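Local coordinates for SusD superfamily protein (Bacteroides thetaiotaomicron, PDB 3MCX), which is of unknown function but, as a zinc-binding outer-membrane member of the SusD family, probably helps capture glycans at the cell surface, at residues 19-24 with 116-121; 29-34 with 96-101; 86-91 with 460-465; 100-105 with 124-129. All coordinates share one frame; numbering follows the deposited sequence. Where two conformers were deposited one is given.

Contact 1 of 4, residues 19-24 with 116-121; sequences VTLDDA and KELNRI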
loop_
_atom_site.group_PDB
_atom_site.type_symbol
_atom_site.label_atom_id
_atom_site.label_comp_id
_atom_site.label_asym_id
_atom_site.label_seq_id
_atom_site.Cartn_x
_atom_site.Cartn_y
_atom_site.Cartn_z
ATOM N N VAL A 19 -30.391 -6.406 11.361
ATOM C CA VAL A 19 -31.857 -6.186 11.255
ATOM C C VAL A 19 -32.159 -4.985 10.342
ATOM O O VAL A 19 -32.941 -5.121 9.400
ATOM C CB VAL A 19 -32.562 -5.945 12.654
ATOM C CG1 VAL A 19 -34.053 -5.704 12.499
ATOM C CG2 VAL A 19 -32.297 -7.097 13.614
ATOM N N THR A 20 -31.599 -3.814 10.651
ATOM C CA THR A 20 -31.957 -2.586 9.939
ATOM C C THR A 20 -30.860 -2.152 8.976
ATOM O O THR A 20 -29.738 -2.627 9.067
ATOM C CB THR A 20 -32.234 -1.423 10.911
ATOM O OG1 THR A 20 -31.008 -1.047 11.554
ATOM C CG2 THR A 20 -33.297 -1.810 11.961
ATOM N N LEU A 21 -31.201 -1.238 8.061
ATOM C CA LEU A 21 -30.229 -0.624 7.185
ATOM C C LEU A 21 -29.100 -0.003 8.010
ATOM O O LEU A 21 -27.920 -0.146 7.678
ATOM C CB LEU A 21 -30.892 0.432 6.310
ATOM C CG LEU A 21 -29.983 1.153 5.317
ATOM C CD1 LEU A 21 -29.433 0.222 4.217
ATOM C CD2 LEU A 21 -30.775 2.280 4.695
ATOM N N ASP A 22 -29.456 0.684 9.107
ATOM C CA ASP A 22 -28.408 1.313 9.922
ATOM C C ASP A 22 -27.492 0.258 10.541
ATOM O O ASP A 22 -26.296 0.479 10.604
ATOM C CB ASP A 22 -28.943 2.262 11.003
ATOM C CG ASP A 22 -27.831 3.139 11.604
ATOM O OD1 ASP A 22 -27.157 3.867 10.839
ATOM O OD2 ASP A 22 -27.609 3.083 12.829
ATOM N N ASP A 23 -28.047 -0.878 10.972
ATOM C CA ASP A 23 -27.215 -1.991 11.463
ATOM C C ASP A 23 -26.237 -2.485 10.392
ATOM O O ASP A 23 -25.088 -2.780 10.674
ATOM C CB ASP A 23 -28.085 -3.171 11.915
ATOM C CG ASP A 23 -28.940 -2.862 13.152
ATOM O OD1 ASP A 23 -28.565 -1.977 13.969
ATOM O OD2 ASP A 23 -29.996 -3.519 13.289
ATOM N N ALA A 24 -26.696 -2.569 9.146
ATOM C CA ALA A 24 -25.804 -2.931 8.051
ATOM C C ALA A 24 -24.670 -1.919 7.841
ATOM O O ALA A 24 -23.525 -2.284 7.626
ATOM C CB ALA A 24 -26.609 -3.090 6.771
ATOM N N LYS A 116 -31.043 0.873 -3.117
ATOM C CA LYS A 116 -29.883 1.648 -3.518
ATOM C C LYS A 116 -28.832 1.690 -2.400
ATOM O O LYS A 116 -27.628 1.565 -2.656
ATOM C CB LYS A 116 -30.296 3.071 -3.895
ATOM C CG LYS A 116 -29.203 3.870 -4.591
ATOM C CD LYS A 116 -29.689 5.274 -4.949
ATOM N N GLU A 117 -29.285 1.895 -1.160
ATOM C CA GLU A 117 -28.358 1.933 -0.037
ATOM C C GLU A 117 -27.834 0.541 0.282
ATOM O O GLU A 117 -26.650 0.399 0.557
ATOM C CB GLU A 117 -29.001 2.566 1.188
ATOM C CG GLU A 117 -29.022 4.099 1.119
ATOM C CD GLU A 117 -27.607 4.666 1.349
ATOM O OE1 GLU A 117 -27.176 4.792 2.507
ATOM O OE2 GLU A 117 -26.900 4.946 0.385
ATOM N N LEU A 118 -28.708 -0.473 0.246
ATOM C CA LEU A 118 -28.252 -1.864 0.458
ATOM C C LEU A 118 -27.197 -2.236 -0.574
ATOM O O LEU A 118 -26.193 -2.851 -0.257
ATOM C CB LEU A 118 -29.400 -2.861 0.396
ATOM C CG LEU A 118 -30.456 -2.813 1.536
ATOM C CD1 LEU A 118 -31.744 -3.563 1.181
ATOM C CD2 LEU A 118 -29.812 -3.324 2.831
ATOM N N ASN A 119 -27.414 -1.816 -1.811
ATOM C CA ASN A 119 -26.471 -2.116 -2.862
ATOM C C ASN A 119 -25.156 -1.358 -2.724
ATOM O O ASN A 119 -24.084 -1.869 -3.036
ATOM C CB ASN A 119 -27.092 -1.829 -4.212
ATOM C CG ASN A 119 -26.413 -2.572 -5.297
ATOM O OD1 ASN A 119 -26.209 -3.778 -5.179
ATOM N ND2 ASN A 119 -26.046 -1.873 -6.363
ATOM N N ARG A 120 -25.228 -0.134 -2.203
ATOM C CA ARG A 120 -24.005 0.620 -1.954
ATOM C C ARG A 120 -23.152 -0.049 -0.877
ATOM O O ARG A 120 -21.955 -0.236 -1.022
ATOM C CB ARG A 120 -24.362 2.057 -1.509
ATOM C CG ARG A 120 -23.131 2.862 -1.177
ATOM C CD ARG A 120 -23.390 4.215 -0.536
ATOM N NE ARG A 120 -24.204 4.117 0.672
ATOM C CZ ARG A 120 -23.766 3.758 1.880
ATOM N NH1 ARG A 120 -22.498 3.405 2.086
ATOM N NH2 ARG A 120 -24.642 3.721 2.896
ATOM N N ILE A 121 -23.809 -0.410 0.227
ATOM C CA ILE A 121 -23.120 -1.103 1.313
ATOM C C ILE A 121 -22.513 -2.411 0.811
ATOM O O ILE A 121 -21.376 -2.702 1.078
ATOM C CB ILE A 121 -24.058 -1.352 2.484
ATOM C CG1 ILE A 121 -24.423 -0.007 3.125
ATOM C CG2 ILE A 121 -23.433 -2.319 3.513
ATOM C CD1 ILE A 121 -25.597 -0.075 4.081
#
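The start of helix 21-36 faces the start of helix 115-140, with Leu21 CA 7.1 Å from Leu118 CA and Ala24 CA 7.5 Å from Ile121 CA. This helix-on-helix packing lies at an end of the helical part of the SusD fold, and a capping box begins the first helix: Asp23 N donates to Thr20 OG1, and Thr20 N returns a bond to Asp23 OD2 (3.1 Å, 162°), approaching from above the carboxylate plane. Leu21 makes most of the contact. Its CG stands anti to the backbone N, and the isobutyl group spreads across Glu117 CB, which lies 3.9 Å from Leu21 CD1. Beyond CB, Glu117 bends at chi2 (-73°) and carries its carboxylate to Arg120, whose NE and NH2 grip it side-on, NE to OE2 and NH2 to OE1, each at 2.8 Å and close to the guanidinium plane. An alanine at Glu117 would keep the CB under Leu21 but would probably leave Arg120 less firmly oriented, although Glu124 and Gln25 also bind its guanidinium. Leu21 CD1 touches two methyls, Leu118 CD2 and Ile121 CD1, each 3.8 Å away and in directions roughly at right angles.

Contact 2 of 4, residues 29-34 with 96-101; sequences NGIYRL and RQTNNL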
loop_
_atom_site.group_PDB
_atom_site.type_symbol
_atom_site.label_atom_id
_atom_site.label_comp_id
_atom_site.label_asym_id
_atom_site.label_seq_id
_atom_site.Cartn_x
_atom_site.Cartn_y
_atom_site.Cartn_z
ATOM N N ASN A 29 -19.084 -0.051 8.719
ATOM C CA ASN A 29 -18.152 0.840 9.425
ATOM C C ASN A 29 -17.133 0.030 10.204
ATOM O O ASN A 29 -15.967 0.400 10.267
ATOM C CB ASN A 29 -18.887 1.776 10.374
ATOM C CG ASN A 29 -19.745 2.811 9.645
ATOM O OD1 ASN A 29 -19.588 3.034 8.458
ATOM N ND2 ASN A 29 -20.599 3.465 10.375
ATOM N N GLY A 30 -17.574 -1.067 10.806
ATOM C CA GLY A 30 -16.679 -1.955 11.522
ATOM C C GLY A 30 -15.611 -2.609 10.666
ATOM O O GLY A 30 -14.486 -2.834 11.098
ATOM N N ILE A 31 -15.954 -2.953 9.428
ATOM C CA ILE A 31 -14.989 -3.490 8.490
ATOM C C ILE A 31 -13.897 -2.447 8.163
ATOM O O ILE A 31 -12.708 -2.744 8.203
ATOM C CB ILE A 31 -15.725 -3.958 7.193
ATOM C CG1 ILE A 31 -16.553 -5.190 7.536
ATOM C CG2 ILE A 31 -14.761 -4.222 6.016
ATOM C CD1 ILE A 31 -17.548 -5.593 6.468
ATOM N N TYR A 32 -14.313 -1.214 7.862
ATOM C CA TYR A 32 -13.343 -0.155 7.618
ATOM C C TYR A 32 -12.459 0.090 8.842
ATOM O O TYR A 32 -11.249 0.260 8.694
ATOM C CB TYR A 32 -14.071 1.131 7.282
ATOM C CG TYR A 32 -14.662 1.182 5.875
ATOM C CD1 TYR A 32 -13.849 1.129 4.774
ATOM C CD2 TYR A 32 -16.012 1.406 5.684
ATOM C CE1 TYR A 32 -14.386 1.245 3.460
ATOM C CE2 TYR A 32 -16.550 1.529 4.402
ATOM C CZ TYR A 32 -15.716 1.459 3.305
ATOM O OH TYR A 32 -16.198 1.626 2.022
ATOM N N ARG A 33 -13.045 0.060 10.034
ATOM C CA ARG A 33 -12.307 0.276 11.281
ATOM C C ARG A 33 -11.272 -0.830 11.474
ATOM O O ARG A 33 -10.133 -0.570 11.810
ATOM C CB ARG A 33 -13.231 0.360 12.482
ATOM C CG ARG A 33 -12.537 0.859 13.741
ATOM N N LEU A 34 -11.660 -2.084 11.229
ATOM C CA LEU A 34 -10.728 -3.200 11.339
ATOM C C LEU A 34 -9.580 -3.050 10.342
ATOM O O LEU A 34 -8.404 -3.279 10.664
ATOM C CB LEU A 34 -11.480 -4.527 11.103
ATOM C CG LEU A 34 -10.729 -5.816 11.403
ATOM C CD1 LEU A 34 -10.208 -5.858 12.854
ATOM C CD2 LEU A 34 -11.748 -6.958 11.227
ATOM N N ARG A 96 -13.860 -12.331 6.118
ATOM C CA ARG A 96 -14.990 -13.026 6.719
ATOM C C ARG A 96 -16.142 -12.077 7.043
ATOM O O ARG A 96 -17.286 -12.390 6.796
ATOM C CB ARG A 96 -14.534 -13.856 7.907
ATOM C CG ARG A 96 -13.617 -14.991 7.453
ATOM C CD ARG A 96 -13.148 -15.912 8.555
ATOM N NE ARG A 96 -12.984 -15.317 9.873
ATOM C CZ ARG A 96 -11.798 -15.209 10.440
ATOM N NH1 ARG A 96 -10.762 -15.664 9.773
ATOM N NH2 ARG A 96 -11.661 -14.685 11.607
ATOM N N GLN A 97 -15.825 -10.924 7.585
ATOM C CA GLN A 97 -16.858 -9.941 7.870
ATOM C C GLN A 97 -17.536 -9.428 6.598
ATOM O O GLN A 97 -18.748 -9.256 6.571
ATOM C CB GLN A 97 -16.295 -8.791 8.702
ATOM C CG GLN A 97 -15.904 -9.248 10.118
ATOM C CD GLN A 97 -15.603 -8.096 11.062
ATOM O OE1 GLN A 97 -15.754 -6.931 10.714
ATOM N NE2 GLN A 97 -15.179 -8.441 12.282
ATOM N N THR A 98 -16.760 -9.180 5.544
ATOM C CA THR A 98 -17.362 -8.805 4.267
ATOM C C THR A 98 -18.307 -9.894 3.750
ATOM O O THR A 98 -19.406 -9.591 3.255
ATOM C CB THR A 98 -16.388 -8.407 3.138
ATOM O OG1 THR A 98 -15.570 -9.519 2.694
ATOM C CG2 THR A 98 -15.497 -7.225 3.545
ATOM N N ASN A 99 -17.909 -11.160 3.892
ATOM C CA ASN A 99 -18.749 -12.245 3.429
ATOM C C ASN A 99 -20.040 -12.361 4.221
ATOM O O ASN A 99 -21.125 -12.581 3.674
ATOM C CB ASN A 99 -17.957 -13.562 3.458
ATOM C CG ASN A 99 -17.001 -13.662 2.284
ATOM O OD1 ASN A 99 -17.327 -13.189 1.205
ATOM N ND2 ASN A 99 -15.857 -14.313 2.473
ATOM N N ASN A 100 -19.950 -12.194 5.547
ATOM C CA ASN A 100 -21.126 -12.208 6.391
ATOM C C ASN A 100 -22.127 -11.080 6.046
ATOM O O ASN A 100 -23.316 -11.299 5.961
ATOM C CB ASN A 100 -20.715 -12.118 7.867
ATOM C CG ASN A 100 -20.010 -13.396 8.356
ATOM O OD1 ASN A 100 -19.990 -14.429 7.659
ATOM N ND2 ASN A 100 -19.418 -13.325 9.555
ATOM N N LEU A 101 -21.567 -9.890 5.798
ATOM C CA LEU A 101 -22.392 -8.732 5.468
ATOM C C LEU A 101 -23.053 -8.892 4.092
ATOM O O LEU A 101 -24.238 -8.665 3.966
ATOM C CB LEU A 101 -21.538 -7.449 5.537
ATOM C CG LEU A 101 -22.253 -6.129 5.194
ATOM C CD1 LEU A 101 -23.499 -5.886 6.012
ATOM C CD2 LEU A 101 -21.248 -4.990 5.349
#
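Helices 21-36 and 81-106 run almost exactly antiparallel here, their local axes 10.1 Å apart with 171° between directions. In the first segment Gly30 brings its backbone up to the amide end of Gln97, a marginal approach. Ile31 does most of the work, and the backbones are nearest here, Ile31 CA lying 6.7 Å from Gln97 CA. Its CG1 stands anti to the carbonyl carbon (chi1 -70°) and slides past the Gln97 chain in the opposite direction, passing 3.7 Å from Gln97 OE1. CD1 then reaches the backbone of the facing helix, 3.8 Å from Thr98 N, and also meets Leu101 CD2 at 3.9 Å. Thr98 crosses Ile31 at about a right angle and offers its methyl, Thr98 CG2 lying 4.0 Å from Ile31 CG2, while its hydroxyl is turned to the carbonyl of Ile95 in its own helix. Ile31 also touches Val94 of the same facing helix and selenomethionine Met128 of helix 115-140. An alanine at Ile31 would be likely to loosen this junction, since CG1, CG2 and CD1, which together bridge Gln97, Thr98 and Leu101, would be gone. One turn on, Leu34 lays CD2 against the extended Gln97 side chain, 3.9 Å from NE2. Antiparallel helices packed in this way, an isoleucine and a leucine against a glutamine chain, a threonine methyl and a leucine, are consistent with the TPR-like helical scaffold of SusD proteins.

Contact 3 of 4, residues 86-91 with 460-465; sequences LPWNTV and PIPQSE. With GOL (glycerol), chain K.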
loop_
_atom_site.group_PDB
_atom_site.type_symbol
_atom_site.label_atom_id
_atom_site.label_comp_id
_atom_site.label_asym_id
_atom_site.label_seq_id
_atom_site.Cartn_x
_atom_site.Cartn_y
_atom_site.Cartn_z
ATOM N N LEU A 86 -0.403 -12.359 12.640
ATOM C CA LEU A 86 -1.399 -11.300 12.771
ATOM C C LEU A 86 -1.811 -10.706 11.408
ATOM O O LEU A 86 -3.010 -10.536 11.166
ATOM C CB LEU A 86 -0.875 -10.225 13.757
ATOM C CG LEU A 86 -1.015 -10.599 15.225
ATOM C CD1 LEU A 86 -0.318 -9.540 16.074
ATOM C CD2 LEU A 86 -2.502 -10.760 15.645
ATOM N N PRO A 87 -0.854 -10.378 10.519
ATOM C CA PRO A 87 -1.299 -9.830 9.229
ATOM C C PRO A 87 -2.149 -10.764 8.393
ATOM O O PRO A 87 -3.059 -10.304 7.723
ATOM C CB PRO A 87 0.017 -9.425 8.546
ATOM C CG PRO A 87 0.981 -9.186 9.719
ATOM C CD PRO A 87 0.603 -10.234 10.706
ATOM N N TRP A 88 -1.871 -12.050 8.458
ATOM C CA TRP A 88 -2.700 -13.054 7.783
ATOM C C TRP A 88 -4.092 -13.110 8.409
ATOM O O TRP A 88 -5.112 -12.987 7.724
ATOM C CB TRP A 88 -2.021 -14.413 7.910
ATOM C CG TRP A 88 -2.765 -15.577 7.335
ATOM C CD1 TRP A 88 -3.687 -16.312 7.964
ATOM C CD2 TRP A 88 -2.538 -16.211 6.065
ATOM N NE1 TRP A 88 -4.103 -17.369 7.165
ATOM C CE2 TRP A 88 -3.401 -17.316 5.995
ATOM C CE3 TRP A 88 -1.723 -15.916 4.980
ATOM C CZ2 TRP A 88 -3.454 -18.166 4.869
ATOM C CZ3 TRP A 88 -1.765 -16.757 3.863
ATOM C CH2 TRP A 88 -2.606 -17.860 3.824
ATOM N N ASN A 89 -4.147 -13.306 9.725
ATOM C CA ASN A 89 -5.406 -13.559 10.399
ATOM C C ASN A 89 -6.287 -12.306 10.348
ATOM O O ASN A 89 -7.502 -12.396 10.262
ATOM C CB ASN A 89 -5.208 -13.972 11.857
ATOM C CG ASN A 89 -4.779 -15.419 12.021
ATOM O OD1 ASN A 89 -4.916 -16.231 11.106
ATOM N ND2 ASN A 89 -4.333 -15.756 13.214
ATOM N N THR A 90 -5.671 -11.132 10.447
ATOM C CA THR A 90 -6.450 -9.891 10.494
ATOM C C THR A 90 -7.125 -9.643 9.158
ATOM O O THR A 90 -8.297 -9.219 9.126
ATOM C CB THR A 90 -5.578 -8.706 10.940
ATOM O OG1 THR A 90 -4.945 -9.042 12.193
ATOM C CG2 THR A 90 -6.392 -7.406 11.072
ATOM N N VAL A 91 -6.407 -9.843 8.038
ATOM C CA VAL A 91 -7.025 -9.632 6.730
ATOM C C VAL A 91 -8.103 -10.667 6.476
ATOM O O VAL A 91 -9.177 -10.337 5.955
ATOM C CB VAL A 91 -5.989 -9.500 5.600
ATOM C CG1 VAL A 91 -6.717 -9.299 4.273
ATOM C CG2 VAL A 91 -5.067 -8.309 5.872
ATOM N N PRO A 460 6.398 -16.369 4.327
ATOM C CA PRO A 460 5.920 -17.668 4.741
ATOM C C PRO A 460 4.462 -17.632 5.192
ATOM O O PRO A 460 4.056 -16.703 5.854
ATOM C CB PRO A 460 6.837 -18.053 5.911
ATOM C CG PRO A 460 7.264 -16.745 6.431
ATOM C CD PRO A 460 7.330 -15.779 5.299
ATOM N N ILE A 461 3.733 -18.659 4.809
ATOM C CA ILE A 461 2.397 -18.900 5.304
ATOM C C ILE A 461 2.545 -19.132 6.828
ATOM O O ILE A 461 3.465 -19.790 7.257
ATOM C CB ILE A 461 1.807 -20.153 4.644
ATOM C CG1 ILE A 461 1.771 -20.040 3.091
ATOM C CG2 ILE A 461 0.390 -20.518 5.221
ATOM C CD1 ILE A 461 1.027 -18.858 2.537
ATOM N N PRO A 462 1.623 -18.598 7.643
ATOM C CA PRO A 462 1.764 -18.784 9.087
ATOM C C PRO A 462 1.871 -20.243 9.458
ATOM O O PRO A 462 1.132 -21.104 8.952
ATOM C CB PRO A 462 0.468 -18.167 9.656
ATOM C CG PRO A 462 -0.004 -17.218 8.643
ATOM C CD PRO A 462 0.516 -17.691 7.293
ATOM N N GLN A 463 2.745 -20.551 10.417
ATOM C CA GLN A 463 2.901 -21.899 10.868
ATOM C C GLN A 463 1.606 -22.462 11.458
ATOM O O GLN A 463 1.357 -23.650 11.372
ATOM C CB GLN A 463 4.026 -22.052 11.925
ATOM C CG GLN A 463 4.423 -23.446 12.226
ATOM C CD GLN A 463 5.008 -24.169 11.041
ATOM O OE1 GLN A 463 5.721 -23.539 10.242
ATOM N NE2 GLN A 463 4.761 -25.473 10.928
ATOM N N SER A 464 0.792 -21.570 12.026
ATOM C CA SER A 464 -0.522 -21.966 12.559
ATOM C C SER A 464 -1.342 -22.652 11.465
ATOM O O SER A 464 -1.983 -23.672 11.716
ATOM C CB SER A 464 -1.258 -20.728 13.067
ATOM O OG SER A 464 -1.257 -19.674 12.155
ATOM N N GLU A 465 -1.315 -22.090 10.259
ATOM C CA GLU A 465 -2.014 -22.733 9.126
ATOM C C GLU A 465 -1.421 -24.043 8.699
ATOM O O GLU A 465 -2.128 -25.009 8.405
ATOM C CB GLU A 465 -2.073 -21.780 7.920
ATOM C CG GLU A 465 -2.865 -20.546 8.152
ATOM C CD GLU A 465 -4.379 -20.769 8.210
ATOM O OE1 GLU A 465 -4.940 -21.787 7.749
ATOM O OE2 GLU A 465 -4.990 -19.893 8.808
HETATM C C1 GOL K . -7.892 -20.240 7.806
HETATM O O1 GOL K . -7.288 -20.215 9.105
HETATM C C2 GOL K . -7.672 -18.854 7.223
HETATM O O2 GOL K . -6.604 -18.355 7.966
HETATM C C3 GOL K . -7.401 -18.771 5.718
HETATM O O3 GOL K . -8.233 -19.675 5.014
HETATM O O HOH W 1 -3.589 -18.701 11.230
#
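The packing of helix 81-106, kinked at Pro87, against the loop that leads into helix 463-468 is centred on Trp88; Pro462 is the N-cap residue of the latter helix. The Trp88 CG lies anti to the backbone N, and Pro462 sits over one face of the indole in a CH-pi contact: Pro462 CG is 3.8 Å from the centroid of the five-membered ring of Trp88, 25° off its normal. At the six-membered end Ile461 CD1 approaches Trp88 CZ3 obliquely, at 3.7 Å. Outside the segments, Phe140 of helix 115-140 meets the Trp88 ring edge-to-face. The pyrrole nitrogen is shared between two acceptors. Trp88 NE1 donates to O2 of a glycerol, probably from the crystallisation liquor, at 2.8 Å (146°), and by a more bent bond to Glu465 OE2 at 3.1 Å (138°), meeting that oxygen from above the carboxylate plane. Glu465 reaches the indole through a chain bent at chi2. A water joins the two segments, donating to Asn89 OD1 and Glu465 OE2 and accepting from Ser464 OG. Glycerol O1 and O2 donate to Glu465 OE2 over very short separations of 2.3 and 2.4 Å. With the indole N-H, a water and two glycerol hydroxyls all converging on OE2, the carboxylate is probably ionised.

Contact 4 of 4, residues 100-105 with 124-129; sequences NLIQKI and EALVMR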
loop_
_atom_site.group_PDB
_atom_site.type_symbol
_atom_site.label_atom_id
_atom_site.label_comp_id
_atom_site.label_asym_id
_atom_site.label_seq_id
_atom_site.Cartn_x
_atom_site.Cartn_y
_atom_site.Cartn_z
ATOM N N ASN A 100 -19.950 -12.194 5.547
ATOM C CA ASN A 100 -21.126 -12.208 6.391
ATOM C C ASN A 100 -22.127 -11.080 6.046
ATOM O O ASN A 100 -23.316 -11.299 5.961
ATOM C CB ASN A 100 -20.715 -12.118 7.867
ATOM C CG ASN A 100 -20.010 -13.396 8.356
ATOM O OD1 ASN A 100 -19.990 -14.429 7.659
ATOM N ND2 ASN A 100 -19.418 -13.325 9.555
ATOM N N LEU A 101 -21.567 -9.890 5.798
ATOM C CA LEU A 101 -22.392 -8.732 5.468
ATOM C C LEU A 101 -23.053 -8.892 4.092
ATOM O O LEU A 101 -24.238 -8.665 3.966
ATOM C CB LEU A 101 -21.538 -7.449 5.537
ATOM C CG LEU A 101 -22.253 -6.129 5.194
ATOM C CD1 LEU A 101 -23.499 -5.886 6.012
ATOM C CD2 LEU A 101 -21.248 -4.990 5.349
ATOM N N ILE A 102 -22.245 -9.260 3.095
ATOM C CA ILE A 102 -22.787 -9.495 1.762
ATOM C C ILE A 102 -23.873 -10.556 1.780
ATOM O O ILE A 102 -24.959 -10.377 1.227
ATOM C CB ILE A 102 -21.685 -9.856 0.747
ATOM C CG1 ILE A 102 -20.724 -8.658 0.537
ATOM C CG2 ILE A 102 -22.324 -10.324 -0.577
ATOM C CD1 ILE A 102 -19.360 -8.980 -0.062
ATOM N N GLN A 103 -23.627 -11.657 2.486
ATOM C CA GLN A 103 -24.626 -12.702 2.584
ATOM C C GLN A 103 -25.918 -12.256 3.299
ATOM O O GLN A 103 -27.008 -12.601 2.904
ATOM C CB GLN A 103 -24.069 -13.968 3.241
ATOM C CG GLN A 103 -25.102 -15.117 3.384
ATOM C CD GLN A 103 -25.739 -15.631 2.071
ATOM O OE1 GLN A 103 -25.103 -15.499 0.991
ATOM N NE2 GLN A 103 -26.934 -16.212 2.165
ATOM N N LYS A 104 -25.762 -11.477 4.383
ATOM C CA LYS A 104 -26.919 -10.946 5.082
ATOM C C LYS A 104 -27.777 -10.077 4.146
ATOM O O LYS A 104 -28.989 -10.181 4.131
ATOM C CB LYS A 104 -26.464 -10.151 6.327
ATOM C CG LYS A 104 -27.551 -9.708 7.257
ATOM C CD LYS A 104 -28.293 -10.904 7.878
ATOM C CE LYS A 104 -29.426 -10.446 8.819
ATOM N NZ LYS A 104 -30.356 -11.547 9.179
ATOM N N ILE A 105 -27.110 -9.213 3.386
ATOM C CA ILE A 105 -27.840 -8.375 2.392
ATOM C C ILE A 105 -28.561 -9.248 1.336
ATOM O O ILE A 105 -29.705 -9.060 1.047
ATOM C CB ILE A 105 -26.894 -7.324 1.740
ATOM C CG1 ILE A 105 -26.402 -6.284 2.777
ATOM C CG2 ILE A 105 -27.601 -6.641 0.536
ATOM C CD1 ILE A 105 -25.267 -5.428 2.282
ATOM N N GLU A 124 -19.405 -1.543 -1.450
ATOM C CA GLU A 124 -18.251 -1.211 -0.642
ATOM C C GLU A 124 -17.620 -2.438 0.032
ATOM O O GLU A 124 -16.401 -2.589 0.053
ATOM C CB GLU A 124 -18.633 -0.145 0.388
ATOM C CG GLU A 124 -18.978 1.201 -0.262
ATOM C CD GLU A 124 -19.319 2.291 0.728
ATOM O OE1 GLU A 124 -18.668 2.342 1.794
ATOM O OE2 GLU A 124 -20.221 3.100 0.423
ATOM N N ALA A 125 -18.468 -3.321 0.561
ATOM C CA ALA A 125 -17.975 -4.586 1.114
ATOM C C ALA A 125 -17.221 -5.415 0.049
ATOM O O ALA A 125 -16.211 -6.030 0.343
ATOM C CB ALA A 125 -19.144 -5.396 1.708
ATOM N N LEU A 126 -17.748 -5.446 -1.169
ATOM C CA LEU A 126 -17.117 -6.169 -2.269
ATOM C C LEU A 126 -15.760 -5.616 -2.593
ATOM O O LEU A 126 -14.802 -6.375 -2.777
ATOM C CB LEU A 126 -18.013 -6.166 -3.530
ATOM C CG LEU A 126 -19.129 -7.225 -3.612
ATOM C CD1 LEU A 126 -20.090 -6.885 -4.764
ATOM C CD2 LEU A 126 -18.509 -8.665 -3.748
ATOM N N VAL A 127 -15.630 -4.293 -2.623
ATOM C CA VAL A 127 -14.324 -3.695 -2.894
ATOM C C VAL A 127 -13.350 -4.041 -1.761
ATOM O O VAL A 127 -12.205 -4.417 -1.997
ATOM C CB VAL A 127 -14.333 -2.162 -3.140
ATOM C CG1 VAL A 127 -12.897 -1.690 -3.477
ATOM C CG2 VAL A 127 -15.228 -1.798 -4.259
HETATM N N MSE A 128 -13.820 -3.947 -0.517
HETATM C CA MSE A 128 -12.969 -4.327 0.602
HETATM C C MSE A 128 -12.582 -5.805 0.551
HETATM O O MSE A 128 -11.468 -6.164 0.905
HETATM C CB MSE A 128 -13.642 -3.987 1.922
HETATM C CG MSE A 128 -12.781 -4.233 3.131
HETATM SE SE MSE A 128 -11.065 -3.305 3.151
HETATM C CE MSE A 128 -11.542 -1.698 2.141
ATOM N N ARG A 129 -13.490 -6.672 0.140
ATOM C CA ARG A 129 -13.140 -8.103 -0.002
ATOM C C ARG A 129 -12.048 -8.302 -1.060
ATOM O O ARG A 129 -11.096 -9.049 -0.867
ATOM C CB ARG A 129 -14.359 -8.937 -0.372
ATOM C CG ARG A 129 -14.157 -10.437 -0.152
ATOM C CD ARG A 129 -15.384 -11.248 -0.401
ATOM N NE ARG A 129 -15.792 -11.285 -1.797
ATOM C CZ ARG A 129 -16.914 -11.837 -2.221
ATOM N NH1 ARG A 129 -17.739 -12.382 -1.359
ATOM N NH2 ARG A 129 -17.223 -11.862 -3.526
#
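This is the buried, inclined packing of two successive helices, 81-106 and 115-140, that form an antiparallel helical hairpin. Their local axes approach to 10.0 Å and cross at -149°. The nearest backbones are at Ile102 and Ala125, whose CA atoms lie 6.9 Å apart; the small Ala125 lets Ile102 settle against its methyl, Ile102 CG1 being 3.8 Å from Ala125 CB. Ile102 holds CG1 anti to the carbonyl carbon and its chain extends further (chi2 161°), so that CD1 crosses Leu126 at about a right angle and lies 3.8 Å from Leu126 CD2. The same methyl stands over one face of the Arg129 guanidinium, 4.0 Å from NH1. That charged group is held by Asn99 of the first helix and by a salt bridge to Asp182. Leu101 CD2 reaches Ala125 CB more loosely, at 4.2 Å. On the Leu101 side the hairpin is packed by helix 21-36, through Leu28 and Ile31, while helix 172-186 lies against Leu126 and Arg129.

Contacts 1, 2 and 4 describe one three-helix bundle, each joining a different pair among helices 21-36, 81-106 and 115-140. Contacts 2 and 4 lie closest, with centres 7 Å apart, and share Asn100 and Leu101; two probable hydrogen bonds link them, Tyr32 OH to Glu124 OE1 (2.6 Å) and Asn99 OD1 to Arg129 NH1 (2.7 Å). Contact 1, centred 11 Å from contact 4, joins the same core through Ile121 CG2, 3.9 Å from Leu101 CD2. Contact 3 comes within about 4 Å of contact 2, between nearest atoms, and alone holds glycerol. Neither Glu465 nor Arg129 belongs to a metal site: for each side chain a bound zinc ion is about 13 Å away.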